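Local coordinates for protein HTH-type transcriptional regulator LysG (Mycobacterium tuberculosis, PDB 3ISP) that binds DNA as a LysR-type transcriptional regulator and probably activates expression of the exporter LysE while repressing its own gene, at residues 96-110 / 137-149. Sequence-based numbering, arbitrary orientation.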
loop_
_atom_site.group_PDB
_atom_site.type_symbol
_atom_site.label_atom_id
_atom_site.label_comp_id
_atom_site.label_asym_id
_atom_site.label_seq_id
_atom_site.Cartn_x
_atom_site.Cartn_y
_atom_site.Cartn_z
ATOM N N ARG A 96 -22.630 -18.212 -15.401
ATOM C CA ARG A 96 -21.706 -17.092 -15.336
ATOM C C ARG A 96 -20.301 -17.595 -15.052
ATOM O O ARG A 96 -20.071 -18.257 -14.036
ATOM C CB ARG A 96 -22.115 -16.121 -14.233
ATOM C CG ARG A 96 -21.070 -15.060 -13.938
ATOM C CD ARG A 96 -20.944 -14.073 -15.093
ATOM N NE ARG A 96 -22.164 -13.295 -15.258
ATOM C CZ ARG A 96 -22.437 -12.550 -16.320
ATOM N NH1 ARG A 96 -21.564 -12.482 -17.316
ATOM N NH2 ARG A 96 -23.582 -11.882 -16.389
ATOM N N ILE A 97 -19.366 -17.286 -15.949
ATOM C CA ILE A 97 -17.973 -17.647 -15.730
ATOM C C ILE A 97 -17.076 -16.422 -15.786
ATOM O O ILE A 97 -17.137 -15.626 -16.721
ATOM C CB ILE A 97 -17.484 -18.732 -16.714
ATOM C CG1 ILE A 97 -17.934 -20.105 -16.230
ATOM C CG2 ILE A 97 -15.970 -18.729 -16.813
ATOM C CD1 ILE A 97 -17.341 -20.485 -14.896
ATOM N N THR A 98 -16.249 -16.266 -14.763
ATOM C CA THR A 98 -15.335 -15.143 -14.713
ATOM C C THR A 98 -13.904 -15.629 -14.867
ATOM O O THR A 98 -13.438 -16.511 -14.134
ATOM C CB THR A 98 -15.466 -14.360 -13.398
ATOM O OG1 THR A 98 -16.792 -13.820 -13.284
ATOM C CG2 THR A 98 -14.451 -13.229 -13.364
ATOM N N ILE A 99 -13.204 -15.058 -15.834
ATOM C CA ILE A 99 -11.815 -15.410 -16.006
ATOM C C ILE A 99 -10.933 -14.189 -16.164
ATOM O O ILE A 99 -11.291 -13.235 -16.844
ATOM C CB ILE A 99 -11.612 -16.441 -17.148
ATOM C CG1 ILE A 99 -11.966 -15.860 -18.499
ATOM C CG2 ILE A 99 -12.490 -17.672 -16.922
ATOM C CD1 ILE A 99 -12.615 -16.907 -19.387
ATOM N N ALA A 100 -9.788 -14.217 -15.497
ATOM C CA ALA A 100 -8.798 -13.167 -15.640
ATOM C C ALA A 100 -7.944 -13.390 -16.904
ATOM O O ALA A 100 -7.668 -14.532 -17.278
ATOM C CB ALA A 100 -7.931 -13.115 -14.395
ATOM N N VAL A 101 -7.538 -12.304 -17.563
ATOM C CA VAL A 101 -6.665 -12.381 -18.740
ATOM C C VAL A 101 -5.714 -11.183 -18.840
ATOM O O VAL A 101 -6.166 -10.047 -18.879
ATOM C CB VAL A 101 -7.485 -12.421 -20.041
ATOM C CG1 VAL A 101 -6.573 -12.519 -21.239
ATOM C CG2 VAL A 101 -8.451 -13.587 -20.030
ATOM N N ASN A 102 -4.404 -11.435 -18.893
ATOM C CA ASN A 102 -3.425 -10.366 -19.088
ATOM C C ASN A 102 -3.629 -9.638 -20.413
ATOM O O ASN A 102 -3.949 -10.262 -21.430
ATOM C CB ASN A 102 -1.988 -10.880 -18.981
ATOM C CG ASN A 102 -1.623 -11.850 -20.096
ATOM O OD1 ASN A 102 -0.536 -11.786 -20.664
ATOM N ND2 ASN A 102 -2.529 -12.759 -20.406
ATOM N N ALA A 103 -3.434 -8.318 -20.389
ATOM C CA ALA A 103 -3.734 -7.433 -21.520
ATOM C C ALA A 103 -3.184 -7.930 -22.847
ATOM O O ALA A 103 -3.882 -7.946 -23.849
ATOM C CB ALA A 103 -3.215 -6.026 -21.235
ATOM N N ASP A 104 -1.915 -8.318 -22.839
ATOM C CA ASP A 104 -1.235 -8.813 -24.031
ATOM C C ASP A 104 -1.855 -10.084 -24.627
ATOM O O ASP A 104 -1.808 -10.286 -25.841
ATOM C CB ASP A 104 0.252 -9.020 -23.739
ATOM C CG ASP A 104 1.012 -7.710 -23.663
ATOM O OD1 ASP A 104 0.498 -6.698 -24.203
ATOM O OD2 ASP A 104 2.119 -7.698 -23.069
ATOM N N SER A 105 -2.448 -10.931 -23.795
ATOM C CA SER A 105 -3.118 -12.113 -24.333
ATOM C C SER A 105 -4.457 -11.782 -24.961
ATOM O O SER A 105 -4.839 -12.388 -25.961
ATOM C CB SER A 105 -3.289 -13.201 -23.275
ATOM O OG SER A 105 -2.031 -13.685 -22.826
ATOM N N MET A 106 -5.177 -10.831 -24.373
ATOM C CA MET A 106 -6.499 -10.494 -24.883
ATOM C C MET A 106 -6.398 -9.850 -26.263
ATOM O O MET A 106 -7.262 -10.037 -27.109
ATOM C CB MET A 106 -7.271 -9.590 -23.909
ATOM C CG MET A 106 -8.602 -9.061 -24.459
ATOM S SD MET A 106 -9.835 -10.330 -24.850
ATOM C CE MET A 106 -10.146 -10.939 -23.237
ATOM N N ALA A 107 -5.333 -9.100 -26.494
ATOM C CA ALA A 107 -5.192 -8.404 -27.761
ATOM C C ALA A 107 -4.697 -9.329 -28.866
ATOM O O ALA A 107 -4.846 -9.032 -30.052
ATOM C CB ALA A 107 -4.269 -7.213 -27.618
ATOM N N THR A 108 -4.096 -10.443 -28.484
ATOM C CA THR A 108 -3.550 -11.334 -29.487
ATOM C C THR A 108 -4.356 -12.621 -29.581
ATOM O O THR A 108 -5.428 -12.651 -30.182
ATOM C CB THR A 108 -2.071 -11.623 -29.237
ATOM O OG1 THR A 108 -1.908 -12.198 -27.939
ATOM C CG2 THR A 108 -1.274 -10.336 -29.298
ATOM N N TRP A 109 -3.869 -13.677 -28.951
ATOM C CA TRP A 109 -4.456 -14.990 -29.156
ATOM C C TRP A 109 -5.793 -15.241 -28.471
ATOM O O TRP A 109 -6.650 -15.906 -29.056
ATOM C CB TRP A 109 -3.455 -16.065 -28.779
ATOM C CG TRP A 109 -3.068 -16.054 -27.353
ATOM C CD1 TRP A 109 -2.038 -15.366 -26.776
ATOM C CD2 TRP A 109 -3.693 -16.798 -26.304
ATOM N NE1 TRP A 109 -1.995 -15.626 -25.421
ATOM C CE2 TRP A 109 -2.998 -16.504 -25.110
ATOM C CE3 TRP A 109 -4.775 -17.681 -26.260
ATOM C CZ2 TRP A 109 -3.349 -17.064 -23.895
ATOM C CZ3 TRP A 109 -5.119 -18.233 -25.057
ATOM C CH2 TRP A 109 -4.410 -17.923 -23.885
ATOM N N PHE A 110 -5.993 -14.711 -27.261
ATOM C CA PHE A 110 -7.157 -15.104 -26.452
ATOM C C PHE A 110 -8.501 -14.864 -27.134
ATOM O O PHE A 110 -9.463 -15.589 -26.909
ATOM C CB PHE A 110 -7.143 -14.420 -25.088
ATOM C CG PHE A 110 -8.086 -15.039 -24.084
ATOM C CD1 PHE A 110 -7.638 -15.981 -23.185
ATOM C CD2 PHE A 110 -9.417 -14.665 -24.034
ATOM C CE1 PHE A 110 -8.506 -16.542 -22.266
ATOM C CE2 PHE A 110 -10.279 -15.220 -23.112
ATOM C CZ PHE A 110 -9.827 -16.159 -22.235
ATOM N N ARG A 137 -7.523 -16.674 -5.868
ATOM C CA ARG A 137 -7.620 -16.966 -4.450
ATOM C C ARG A 137 -9.006 -16.656 -3.904
ATOM O O ARG A 137 -9.560 -17.438 -3.136
ATOM C CB ARG A 137 -6.579 -16.173 -3.664
ATOM C CG ARG A 137 -5.207 -16.817 -3.629
ATOM C CD ARG A 137 -4.289 -16.119 -2.648
ATOM N NE ARG A 137 -4.322 -14.668 -2.822
ATOM C CZ ARG A 137 -3.513 -13.987 -3.629
ATOM N NH1 ARG A 137 -2.591 -14.625 -4.349
ATOM N NH2 ARG A 137 -3.628 -12.667 -3.715
ATOM N N GLU A 138 -9.565 -15.522 -4.306
ATOM C CA GLU A 138 -10.817 -15.032 -3.734
ATOM C C GLU A 138 -12.087 -15.652 -4.351
ATOM O O GLU A 138 -13.212 -15.242 -4.029
ATOM C CB GLU A 138 -10.878 -13.495 -3.826
ATOM C CG GLU A 138 -9.896 -12.751 -2.910
ATOM C CD GLU A 138 -10.076 -11.231 -2.946
ATOM O OE1 GLU A 138 -10.947 -10.752 -3.712
ATOM O OE2 GLU A 138 -9.346 -10.518 -2.209
ATOM N N GLY A 139 -11.901 -16.624 -5.241
ATOM C CA GLY A 139 -13.010 -17.290 -5.903
ATOM C C GLY A 139 -13.690 -16.421 -6.939
ATOM O O GLY A 139 -14.625 -16.860 -7.610
ATOM N N VAL A 140 -13.226 -15.184 -7.074
ATOM C CA VAL A 140 -13.808 -14.253 -8.036
ATOM C C VAL A 140 -13.670 -14.776 -9.459
ATOM O O VAL A 140 -14.620 -14.713 -10.241
ATOM C CB VAL A 140 -13.187 -12.839 -7.921
ATOM C CG1 VAL A 140 -13.387 -12.044 -9.209
ATOM C CG2 VAL A 140 -13.775 -12.102 -6.737
ATOM N N ALA A 141 -12.493 -15.296 -9.792
ATOM C CA ALA A 141 -12.262 -15.890 -11.108
ATOM C C ALA A 141 -12.138 -17.400 -11.000
ATOM O O ALA A 141 -11.500 -17.908 -10.077
ATOM C CB ALA A 141 -11.019 -15.312 -11.731
ATOM N N MET A 142 -12.749 -18.119 -11.942
ATOM C CA MET A 142 -12.648 -19.579 -11.968
ATOM C C MET A 142 -11.532 -20.039 -12.903
ATOM O O MET A 142 -11.451 -21.217 -13.261
ATOM C CB MET A 142 -13.995 -20.263 -12.302
ATOM C CG MET A 142 -15.040 -19.403 -13.020
ATOM S SD MET A 142 -16.409 -18.745 -12.012
ATOM C CE MET A 142 -15.643 -17.339 -11.242
ATOM N N GLY A 143 -10.669 -19.098 -13.281
ATOM C CA GLY A 143 -9.530 -19.380 -14.134
ATOM C C GLY A 143 -8.890 -18.114 -14.656
ATOM O O GLY A 143 -9.574 -17.101 -14.801
ATOM N N ALA A 144 -7.587 -18.163 -14.942
ATOM C CA ALA A 144 -6.857 -16.971 -15.400
ATOM C C ALA A 144 -5.626 -17.281 -16.256
ATOM O O ALA A 144 -4.823 -18.149 -15.915
ATOM C CB ALA A 144 -6.452 -16.107 -14.207
ATOM N N VAL A 145 -5.471 -16.563 -17.362
ATOM C CA VAL A 145 -4.208 -16.573 -18.082
ATOM C C VAL A 145 -3.241 -15.665 -17.309
ATOM O O VAL A 145 -3.516 -14.493 -17.116
ATOM C CB VAL A 145 -4.382 -16.091 -19.532
ATOM C CG1 VAL A 145 -3.045 -16.006 -20.235
ATOM C CG2 VAL A 145 -5.324 -17.019 -20.286
ATOM N N THR A 146 -2.127 -16.218 -16.846
ATOM C CA THR A 146 -1.207 -15.486 -15.987
ATOM C C THR A 146 0.230 -15.855 -16.313
ATOM O O THR A 146 0.483 -16.893 -16.903
ATOM C CB THR A 146 -1.456 -15.817 -14.501
ATOM O OG1 THR A 146 -0.442 -15.209 -13.687
ATOM C CG2 THR A 146 -1.422 -17.323 -14.283
ATOM N N THR A 147 1.176 -15.005 -15.930
ATOM C CA THR A 147 2.581 -15.295 -16.193
ATOM C C THR A 147 3.103 -16.136 -15.060
ATOM O O THR A 147 4.289 -16.448 -15.005
ATOM C CB THR A 147 3.452 -14.015 -16.309
ATOM O OG1 THR A 147 3.317 -13.214 -15.125
ATOM C CG2 THR A 147 3.075 -13.191 -17.559
ATOM N N GLU A 148 2.192 -16.500 -14.162
ATOM C CA GLU A 148 2.522 -17.222 -12.943
ATOM C C GLU A 148 2.572 -18.719 -13.140
ATOM O O GLU A 148 1.544 -19.354 -13.364
ATOM C CB GLU A 148 1.474 -16.936 -11.872
ATOM C CG GLU A 148 1.768 -17.615 -10.550
ATOM C CD GLU A 148 2.887 -16.924 -9.807
ATOM O OE1 GLU A 148 2.720 -15.723 -9.466
ATOM O OE2 GLU A 148 3.932 -17.575 -9.575
ATOM N N ARG A 149 3.763 -19.286 -13.006
ATOM C CA ARG A 149 3.925 -20.736 -13.058
ATOM C C ARG A 149 3.442 -21.451 -11.785
ATOM O O ARG A 149 2.889 -22.550 -11.859
ATOM C CB ARG A 149 5.383 -21.097 -13.348
ATOM C CG ARG A 149 5.713 -22.543 -13.103
ATOM C CD ARG A 149 7.169 -22.843 -13.382
ATOM N NE ARG A 149 7.388 -23.150 -14.790
ATOM C CZ ARG A 149 8.362 -23.935 -15.240
ATOM N NH1 ARG A 149 9.204 -24.503 -14.379
ATOM N NH2 ARG A 149 8.486 -24.162 -16.545
#
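Val145 packs its two methyls against Asn102, Ser105, Trp109 and Phe110, where strands 96-101 and 143-146 run parallel in the mixed sheet of the LysR regulatory domain, a periplasmic-binding-protein-like fold. With CG1 anti to the backbone N (chi1 176°), CG2 meets both aromatic rings obliquely, 3.8 Å from Trp109 CH2 and 3.8 Å from Phe110 CE1, while CG1 reaches Asn102 ND2 and Ser105 OG (3.6 Å to the latter) and also touches Trp109 CZ2. Trp109 comes at the valine head-on, and Phe110 passes alongside it, pointing the other way; Leu266 of strand 255-271 also packs on Trp109. Ala100 and Ala144 set their methyls side by side on the other face of the sheet, where Ser132 of helix 129-137 touches Ala100. Backbone hydrogen bonds join the two strands: Ala100 N gives to Gly143 O, and Val145 N to Ala100 O. At the other end, Met142 N reaches Thr98 O (2.8 Å), and the Met142 chain folds back on itself, bringing CE 3.7 Å from Thr98 CB. Thr98 OG1 is hydrogen-bonded to Asp123 OD2 of the neighbouring strand 120-126. Asn102 sits at the N-cap position of helix 103-107, and its ND2 makes a weak bond to Ser105 OG.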